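Local coordinates for tumor necrosis factor receptor superfamily member 16 (Rattus norvegicus, PDB 4F44), which is the low-affinity neurotrophin receptor p75NTR, which binds nerve growth factor and probably signals inside the cell through its intracellular death domain, at residues T24-A29 with H38-T43; E15-L20 with P48-L53. All blocks are in the same frame, centred on the assembly; numbering follows the deposited sequence.

Interaction 1: residues T24-A29 with H38-T43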
ATOM      1  N   THR A  24      -9.773  -3.876   7.621  1.00 38.32           N
ATOM      2  CA  THR A  24      -9.955  -2.779   8.560  1.00 36.97           C
ATOM      3  C   THR A  24     -10.121  -1.445   7.868  1.00 35.61           C
ATOM      4  O   THR A  24     -10.963  -0.655   8.280  1.00 35.79           O
ATOM      5  CB  THR A  24      -8.866  -2.733   9.633  1.00 37.27           C
ATOM      6  OG1 THR A  24      -8.933  -3.941  10.406  1.00 37.20           O
ATOM      7  CG2 THR A  24      -9.108  -1.541  10.562  1.00 37.71           C
ATOM      8  N   TRP A  25      -9.388  -1.237   6.772  1.00 33.68           N
ATOM      9  CA  TRP A  25      -9.542  -0.024   5.979  1.00 31.87           C
ATOM     10  C   TRP A  25     -10.958   0.121   5.422  1.00 31.14           C
ATOM     11  O   TRP A  25     -11.436   1.241   5.229  1.00 31.89           O
ATOM     12  CB  TRP A  25      -8.498   0.065   4.857  1.00 31.30           C
ATOM     13  CG  TRP A  25      -8.734  -0.892   3.708  1.00 30.60           C
ATOM     14  CD1 TRP A  25      -8.305  -2.185   3.628  1.00 28.51           C
ATOM     15  CD2 TRP A  25      -9.469  -0.639   2.502  1.00 26.19           C
ATOM     16  NE1 TRP A  25      -8.729  -2.753   2.452  1.00 26.21           N
ATOM     17  CE2 TRP A  25      -9.434  -1.827   1.735  1.00 26.96           C
ATOM     18  CE3 TRP A  25     -10.143   0.478   1.989  1.00 27.55           C
ATOM     19  CZ2 TRP A  25     -10.065  -1.946   0.478  1.00 27.41           C
ATOM     20  CZ3 TRP A  25     -10.780   0.367   0.735  1.00 27.94           C
ATOM     21  CH2 TRP A  25     -10.728  -0.840  -0.005  1.00 27.34           C
ATOM     22  N   ARG A  26     -11.634  -0.993   5.169  1.00 30.14           N
ATOM     23  CA  ARG A  26     -13.010  -0.922   4.666  1.00 30.12           C
ATOM     24  C   ARG A  26     -13.929  -0.429   5.765  1.00 29.41           C
ATOM     25  O   ARG A  26     -14.775   0.426   5.538  1.00 29.74           O
ATOM     26  CB  ARG A  26     -13.492  -2.274   4.134  1.00 30.40           C
ATOM     27  CG  ARG A  26     -12.620  -2.887   3.006  1.00 32.20           C
ATOM     28  CD  ARG A  26     -13.304  -4.107   2.383  1.00 32.57           C
ATOM     29  NE  ARG A  26     -14.589  -3.717   1.797  1.00 36.48           N
ATOM     30  CZ  ARG A  26     -14.820  -3.589   0.484  1.00 37.36           C
ATOM     31  NH1 ARG A  26     -13.882  -3.885  -0.417  1.00 33.49           N
ATOM     32  NH2 ARG A  26     -16.011  -3.199   0.068  1.00 36.27           N
ATOM     33  N   HIS A  27     -13.722  -0.944   6.970  1.00 29.58           N
ATOM     34  CA  HIS A  27     -14.504  -0.553   8.121  1.00 29.81           C
ATOM     35  C   HIS A  27     -14.258   0.901   8.402  1.00 29.20           C
ATOM     36  O   HIS A  27     -15.200   1.663   8.612  1.00 29.48           O
ATOM     37  CB  HIS A  27     -14.135  -1.415   9.333  1.00 30.27           C
ATOM     38  CG  HIS A  27     -14.513  -2.851   9.163  1.00 33.39           C
ATOM     39  ND1 HIS A  27     -15.810  -3.252   8.926  1.00 36.72           N
ATOM     40  CD2 HIS A  27     -13.761  -3.978   9.151  1.00 36.52           C
ATOM     41  CE1 HIS A  27     -15.842  -4.566   8.780  1.00 38.32           C
ATOM     42  NE2 HIS A  27     -14.612  -5.030   8.918  1.00 36.15           N
ATOM     43  N   LEU A  28     -12.990   1.290   8.364  1.00 28.93           N
ATOM     44  CA  LEU A  28     -12.610   2.676   8.595  1.00 29.19           C
ATOM     45  C   LEU A  28     -13.257   3.606   7.562  1.00 29.29           C
ATOM     46  O   LEU A  28     -13.789   4.666   7.909  1.00 29.32           O
ATOM     47  CB  LEU A  28     -11.091   2.824   8.574  1.00 28.73           C
ATOM     48  CG  LEU A  28     -10.620   4.273   8.652  1.00 28.75           C
ATOM     49  CD1 LEU A  28     -10.906   4.860  10.027  1.00 31.07           C
ATOM     50  CD2 LEU A  28      -9.144   4.388   8.290  1.00 27.95           C
ATOM     51  N   ALA A  29     -13.244   3.185   6.301  1.00 28.96           N
ATOM     52  CA  ALA A  29     -13.839   3.979   5.231  1.00 28.99           C
ATOM     53  C   ALA A  29     -15.357   4.143   5.383  1.00 28.61           C
ATOM     54  O   ALA A  29     -15.911   5.226   5.175  1.00 28.17           O
ATOM     55  CB  ALA A  29     -13.483   3.380   3.881  1.00 29.65           C
ATOM     56  N   HIS A  38     -18.306   2.842  -3.317  1.00 34.74           N
ATOM     57  CA  HIS A  38     -17.165   3.741  -3.297  1.00 32.85           C
ATOM     58  C   HIS A  38     -15.940   3.052  -2.669  1.00 33.77           C
ATOM     59  O   HIS A  38     -14.829   3.216  -3.164  1.00 34.02           O
ATOM     60  CB  HIS A  38     -17.531   5.022  -2.560  1.00 31.74           C
ATOM     61  CG  HIS A  38     -16.607   6.177  -2.813  1.00 28.40           C
ATOM     62  ND1 HIS A  38     -16.931   7.469  -2.471  1.00 25.62           N
ATOM     63  CD2 HIS A  38     -15.373   6.240  -3.368  1.00 26.43           C
ATOM     64  CE1 HIS A  38     -15.929   8.272  -2.777  1.00 23.38           C
ATOM     65  NE2 HIS A  38     -14.973   7.551  -3.327  1.00 21.98           N
ATOM     66  N   ILE A  39     -16.140   2.266  -1.603  1.00 34.73           N
ATOM     67  CA  ILE A  39     -15.059   1.484  -0.994  1.00 34.57           C
ATOM     68  C   ILE A  39     -14.513   0.499  -2.017  1.00 34.72           C
ATOM     69  O   ILE A  39     -13.290   0.414  -2.234  1.00 34.91           O
ATOM     70  CB  ILE A  39     -15.536   0.654   0.223  1.00 35.09           C
ATOM     71  CG1 ILE A  39     -16.201   1.529   1.292  1.00 36.69           C
ATOM     72  CG2 ILE A  39     -14.387  -0.108   0.822  1.00 35.89           C
ATOM     73  CD1 ILE A  39     -15.349   1.762   2.498  1.00 35.67           C
ATOM     74  N   ASP A  40     -15.423  -0.249  -2.641  1.00 34.48           N
ATOM     75  CA  ASP A  40     -15.055  -1.231  -3.674  1.00 34.62           C
ATOM     76  C   ASP A  40     -14.196  -0.667  -4.797  1.00 33.44           C
ATOM     77  O   ASP A  40     -13.271  -1.328  -5.273  1.00 34.42           O
ATOM     78  CB  ASP A  40     -16.305  -1.855  -4.263  1.00 35.26           C
ATOM     79  CG  ASP A  40     -16.949  -2.848  -3.335  1.00 37.97           C
ATOM     80  OD1 ASP A  40     -16.224  -3.509  -2.537  1.00 37.31           O
ATOM     81  OD2 ASP A  40     -18.190  -2.994  -3.439  1.00 41.56           O
ATOM     82  N   SER A  41     -14.470   0.575  -5.183  1.00 32.25           N
ATOM     83  CA  SER A  41     -13.687   1.260  -6.199  1.00 30.97           C
ATOM     84  C   SER A  41     -12.211   1.316  -5.832  1.00 30.47           C
ATOM     85  O   SER A  41     -11.348   1.315  -6.718  1.00 30.82           O
ATOM     86  CB  SER A  41     -14.229   2.683  -6.437  1.00 31.09           C
ATOM     87  OG  SER A  41     -13.557   3.662  -5.640  1.00 30.34           O
ATOM     88  N   PHE A  42     -11.912   1.403  -4.535  1.00 29.57           N
ATOM     89  CA  PHE A  42     -10.507   1.502  -4.098  1.00 28.19           C
ATOM     90  C   PHE A  42      -9.717   0.179  -4.180  1.00 28.67           C
ATOM     91  O   PHE A  42      -8.484   0.194  -4.254  1.00 28.78           O
ATOM     92  CB  PHE A  42     -10.393   2.143  -2.712  1.00 27.20           C
ATOM     93  CG  PHE A  42     -10.608   3.640  -2.711  1.00 23.96           C
ATOM     94  CD1 PHE A  42      -9.609   4.500  -3.167  1.00 20.71           C
ATOM     95  CD2 PHE A  42     -11.814   4.187  -2.269  1.00 19.70           C
ATOM     96  CE1 PHE A  42      -9.800   5.875  -3.155  1.00 21.04           C
ATOM     97  CE2 PHE A  42     -12.022   5.568  -2.260  1.00 18.57           C
ATOM     98  CZ  PHE A  42     -11.024   6.420  -2.712  1.00 18.05           C
ATOM     99  N   THR A  43     -10.417  -0.950  -4.226  1.00 29.06           N
ATOM    100  CA  THR A  43      -9.748  -2.236  -4.421  1.00 30.26           C
ATOM    101  C   THR A  43      -9.144  -2.407  -5.811  1.00 30.86           C
ATOM    102  O   THR A  43      -8.610  -3.476  -6.117  1.00 31.33           O
ATOM    103  CB  THR A  43     -10.696  -3.411  -4.174  1.00 31.14           C
ATOM    104  OG1 THR A  43     -11.770  -3.369  -5.127  1.00 31.42           O
ATOM    105  CG2 THR A  43     -11.277  -3.336  -2.752  1.00 31.13           C
TER

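Interaction 2: residues E15-L20 with P48-L53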
ATOM      1  N   GLU A  15       3.112   2.869   9.277  1.00 45.35           N
ATOM      2  CA  GLU A  15       2.651   2.073  10.425  1.00 44.18           C
ATOM      3  C   GLU A  15       1.127   2.079  10.537  1.00 42.10           C
ATOM      4  O   GLU A  15       0.518   1.058  10.853  1.00 41.77           O
ATOM      5  CB  GLU A  15       3.302   2.580  11.723  1.00 45.17           C
ATOM      6  CG  GLU A  15       3.146   1.660  12.947  1.00 48.10           C
ATOM      7  CD  GLU A  15       3.579   0.225  12.680  1.00 52.93           C
ATOM      8  OE1 GLU A  15       4.557   0.031  11.911  1.00 56.72           O
ATOM      9  OE2 GLU A  15       2.933  -0.705  13.229  1.00 52.33           O
ATOM     10  N   VAL A  16       0.518   3.235  10.273  1.00 40.57           N
ATOM     11  CA  VAL A  16      -0.946   3.344  10.178  1.00 39.15           C
ATOM     12  C   VAL A  16      -1.467   2.287   9.218  1.00 37.99           C
ATOM     13  O   VAL A  16      -2.272   1.431   9.584  1.00 36.86           O
ATOM     14  CB  VAL A  16      -1.400   4.745   9.667  1.00 39.31           C
ATOM     15  CG1 VAL A  16      -2.918   4.818   9.573  1.00 39.06           C
ATOM     16  CG2 VAL A  16      -0.870   5.856  10.549  1.00 37.72           C
ATOM     17  N   GLU A  17      -0.963   2.332   7.994  1.00 37.84           N
ATOM     18  CA  GLU A  17      -1.381   1.398   6.955  1.00 37.79           C
ATOM     19  C   GLU A  17      -1.172  -0.067   7.333  1.00 38.24           C
ATOM     20  O   GLU A  17      -2.040  -0.910   7.059  1.00 37.63           O
ATOM     21  CB  GLU A  17      -0.684   1.714   5.646  1.00 37.10           C
ATOM     22  CG  GLU A  17      -1.058   3.040   5.043  1.00 36.44           C
ATOM     23  CD  GLU A  17      -0.075   3.440   3.966  1.00 39.81           C
ATOM     24  OE1 GLU A  17       0.782   2.594   3.632  1.00 41.35           O
ATOM     25  OE2 GLU A  17      -0.139   4.581   3.461  1.00 38.24           O
ATOM     26  N   LYS A  18      -0.048  -0.371   7.979  1.00 39.54           N
ATOM     27  CA  LYS A  18       0.200  -1.749   8.449  1.00 41.07           C
ATOM     28  C   LYS A  18      -0.858  -2.207   9.435  1.00 41.55           C
ATOM     29  O   LYS A  18      -1.313  -3.364   9.383  1.00 41.79           O
ATOM     30  CB  LYS A  18       1.597  -1.926   9.068  1.00 41.91           C
ATOM     31  CG  LYS A  18       1.774  -3.315   9.728  1.00 45.40           C
ATOM     32  CD  LYS A  18       2.930  -3.420  10.730  1.00 49.70           C
ATOM     33  CE  LYS A  18       2.967  -4.844  11.339  1.00 53.36           C
ATOM     34  NZ  LYS A  18       4.184  -5.134  12.177  1.00 55.60           N
ATOM     35  N   LEU A  19      -1.264  -1.298  10.325  1.00 42.12           N
ATOM     36  CA  LEU A  19      -2.252  -1.625  11.365  1.00 42.40           C
ATOM     37  C   LEU A  19      -3.661  -1.810  10.830  1.00 42.73           C
ATOM     38  O   LEU A  19      -4.455  -2.584  11.399  1.00 43.41           O
ATOM     39  CB  LEU A  19      -2.237  -0.574  12.476  1.00 42.88           C
ATOM     40  CG  LEU A  19      -0.966  -0.508  13.327  1.00 42.13           C
ATOM     41  CD1 LEU A  19      -1.065   0.590  14.348  1.00 44.89           C
ATOM     42  CD2 LEU A  19      -0.738  -1.847  14.016  1.00 42.96           C
ATOM     43  N   LEU A  20      -3.967  -1.125   9.723  1.00 43.37           N
ATOM     44  CA  LEU A  20      -5.271  -1.296   9.067  1.00 43.86           C
ATOM     45  C   LEU A  20      -5.226  -2.496   8.122  1.00 44.72           C
ATOM     46  O   LEU A  20      -5.537  -2.379   6.915  1.00 46.97           O
ATOM     47  CB  LEU A  20      -5.664  -0.031   8.288  1.00 42.64           C
ATOM     48  CG  LEU A  20      -5.477   1.329   8.990  1.00 42.59           C
ATOM     49  CD1 LEU A  20      -5.546   2.472   8.005  1.00 41.87           C
ATOM     50  CD2 LEU A  20      -6.546   1.516  10.077  1.00 42.96           C
ATOM     51  N   PRO A  48      -4.960  -0.214  -1.857  1.00 18.37           N
ATOM     52  CA  PRO A  48      -6.247   0.375  -1.511  1.00 18.07           C
ATOM     53  C   PRO A  48      -6.202   1.247  -0.260  1.00 18.12           C
ATOM     54  O   PRO A  48      -6.777   2.338  -0.250  1.00 18.01           O
ATOM     55  CB  PRO A  48      -7.146  -0.865  -1.282  1.00 18.44           C
ATOM     56  CG  PRO A  48      -6.552  -1.916  -2.154  1.00 17.37           C
ATOM     57  CD  PRO A  48      -5.063  -1.673  -2.085  1.00 18.07           C
ATOM     58  N   VAL A  49      -5.520   0.789   0.788  1.00 19.03           N
ATOM     59  CA  VAL A  49      -5.516   1.525   2.049  1.00 19.41           C
ATOM     60  C   VAL A  49      -4.841   2.896   1.914  1.00 20.59           C
ATOM     61  O   VAL A  49      -5.341   3.891   2.447  1.00 21.10           O
ATOM     62  CB  VAL A  49      -4.941   0.700   3.230  1.00 20.37           C
ATOM     63  CG1 VAL A  49      -3.425   0.361   3.038  1.00 21.34           C
ATOM     64  CG2 VAL A  49      -5.162   1.431   4.565  1.00 17.24           C
ATOM     65  N   ARG A  50      -3.749   2.973   1.161  1.00 21.24           N
ATOM     66  CA  ARG A  50      -3.065   4.251   0.969  1.00 22.54           C
ATOM     67  C   ARG A  50      -3.926   5.195   0.145  1.00 22.98           C
ATOM     68  O   ARG A  50      -4.074   6.365   0.477  1.00 22.97           O
ATOM     69  CB  ARG A  50      -1.715   4.051   0.286  1.00 23.08           C
ATOM     70  CG  ARG A  50      -0.873   5.341   0.140  1.00 26.73           C
ATOM     71  CD  ARG A  50       0.447   5.080  -0.608  1.00 30.27           C
ATOM     72  NE  ARG A  50       1.259   4.085   0.075  1.00 35.44           N
ATOM     73  CZ  ARG A  50       1.911   3.080  -0.520  1.00 40.13           C
ATOM     74  NH1 ARG A  50       1.872   2.895  -1.849  1.00 39.68           N
ATOM     75  NH2 ARG A  50       2.614   2.236   0.234  1.00 40.09           N
ATOM     76  N   ALA A  51      -4.525   4.661  -0.913  1.00 23.80           N
ATOM     77  CA  ALA A  51      -5.304   5.461  -1.853  1.00 23.74           C
ATOM     78  C   ALA A  51      -6.530   6.013  -1.154  1.00 24.68           C
ATOM     79  O   ALA A  51      -6.835   7.194  -1.288  1.00 24.99           O
ATOM     80  CB  ALA A  51      -5.709   4.618  -3.061  1.00 23.32           C
ATOM     81  N   LEU A  52      -7.243   5.164  -0.413  1.00 25.03           N
ATOM     82  CA  LEU A  52      -8.350   5.660   0.406  1.00 25.90           C
ATOM     83  C   LEU A  52      -7.890   6.825   1.292  1.00 25.51           C
ATOM     84  O   LEU A  52      -8.484   7.900   1.277  1.00 26.43           O
ATOM     85  CB  LEU A  52      -8.974   4.547   1.263  1.00 25.46           C
ATOM     86  CG  LEU A  52     -10.043   5.197   2.154  1.00 29.83           C
ATOM     87  CD1 LEU A  52     -11.431   5.159   1.513  1.00 30.67           C
ATOM     88  CD2 LEU A  52     -10.058   4.639   3.589  1.00 32.54           C
ATOM     89  N   LEU A  53      -6.818   6.622   2.048  1.00 25.75           N
ATOM     90  CA  LEU A  53      -6.319   7.682   2.924  1.00 25.35           C
ATOM     91  C   LEU A  53      -5.790   8.912   2.167  1.00 25.88           C
ATOM     92  O   LEU A  53      -5.929  10.042   2.653  1.00 25.51           O
ATOM     93  CB  LEU A  53      -5.269   7.146   3.893  1.00 24.66           C
ATOM     94  CG  LEU A  53      -5.746   6.078   4.891  1.00 25.90           C
ATOM     95  CD1 LEU A  53      -4.553   5.355   5.521  1.00 26.21           C
ATOM     96  CD2 LEU A  53      -6.635   6.672   5.961  1.00 25.91           C
TER

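Interaction 1: residues T24-A29 with H38-T43
I39 of helix 36-42 is pressed against the side of helix 24-31, where R26 and W25 share it. Its CG2 methyl sits over the centre of one face of the R26 guanidinium, 3.5 Å from CZ, and lies 3.6 Å from W25 CZ3. The arginine reaches this place by a bend in an otherwise drawn-out chain: chi2 is extended and chi3 turns to 61°, swinging the guanidinium across I39 toward D40. There NH2 of R26 gives a fairly straight bond of 2.6 Å to OD1 of D40, forming a salt bridge; a weak second bond runs from NH1 to the same oxygen. OD1 lies close to the guanidinium plane, but the carboxylate is met from above its own plane, the two groups being turned 49° apart, so a single oxygen does the gripping.

W25 takes the position between its backbone N and carbonyl carbon (chi1 73°), from which the indole reaches out across its own helix, with R26 CG over one face. Its six-membered ring points at helix 36-42 edge first: CZ2 meets T43 CG2 at 3.7 Å in the ring plane, and CH2 approaches I39 O. T43 OG1 bonds back to D40 O, which also accepts from T43 N, consistent with a fixed rotation that leaves CG2 beside the indole. The segments run closer to antiparallel than to perpendicular. The chemistry is graded: buried W25 and I39 supply apolar packing, while the partly exposed R26-D40 pair closes its outer margin with a charged link whose guanidinium lies against the isoleucine methyl, which probably limits its movement.

Interaction 2: residues E15-L20 with P48-L53
E17 of helix 10-19 and V49 of helix 48-56 mark the nearest approach of the two backbones, with CA atoms 6.4 Å apart. The apolar part of the contact continues from them to L20 and L53. V49 puts CG2 anti to its backbone N and CG1 between that N and the carbonyl carbon (chi1 65°), presenting one methyl to each neighbour: CG1 touches E17 CB at 4.0 Å, and CG2 meets L20 CD1 at 3.6 Å. L20, the first residue to leave helical geometry, reaches toward L53 tip to tip, their CD1 atoms 3.9 Å apart. V16 adds a looser contact to L53, and L28 and L71 of other helices also pack on L20.

The polar part is less direct. The E17 chain is extended beyond CG and runs obliquely past R50, its OE2 lying 3.5 Å from R50 CG. The same oxygen is 3.7 Å from R50 NE, a long salt bridge, with the carboxylate and guanidinium planes 51° apart. The stronger partners are across the dimer: E17 OE1 forms a salt bridge with R50 NH2 of the second subunit, and R50 NH2 pairs with E17 OE1 of that subunit. With E17 exchanged for an alanine, R50 of both subunits would probably lose its main negative partner, leaving the two arginines, already close, less well balanced.

Crossing at 121°, the segments join helix 10-19 to helix 48-56 in the six-helix death domain fold, with aliphatic side chains in its core and a reciprocal charged pair at the subunit interface.

Interactions 1 and 2 lie with centres about 10 Å apart in one death domain, and the stretch of chain between E15-L20 and P48-L53 contains both segments of interaction 1. W25 and helix 48-56 join them: W25 CB packs on V49 CG2 at 3.6 Å and W25 CZ2 on P48 CB at 3.6 Å, while A29 CB rests against L52 CD1 at 3.6 Å. Both contacts also border the dimer, since A46 of the second subunit packs on W25, P48 and V49. A bound 5-mercapto-2-nitro-benzoic acid lies about 5 Å from the side chain of V16, at the margin of interaction 2.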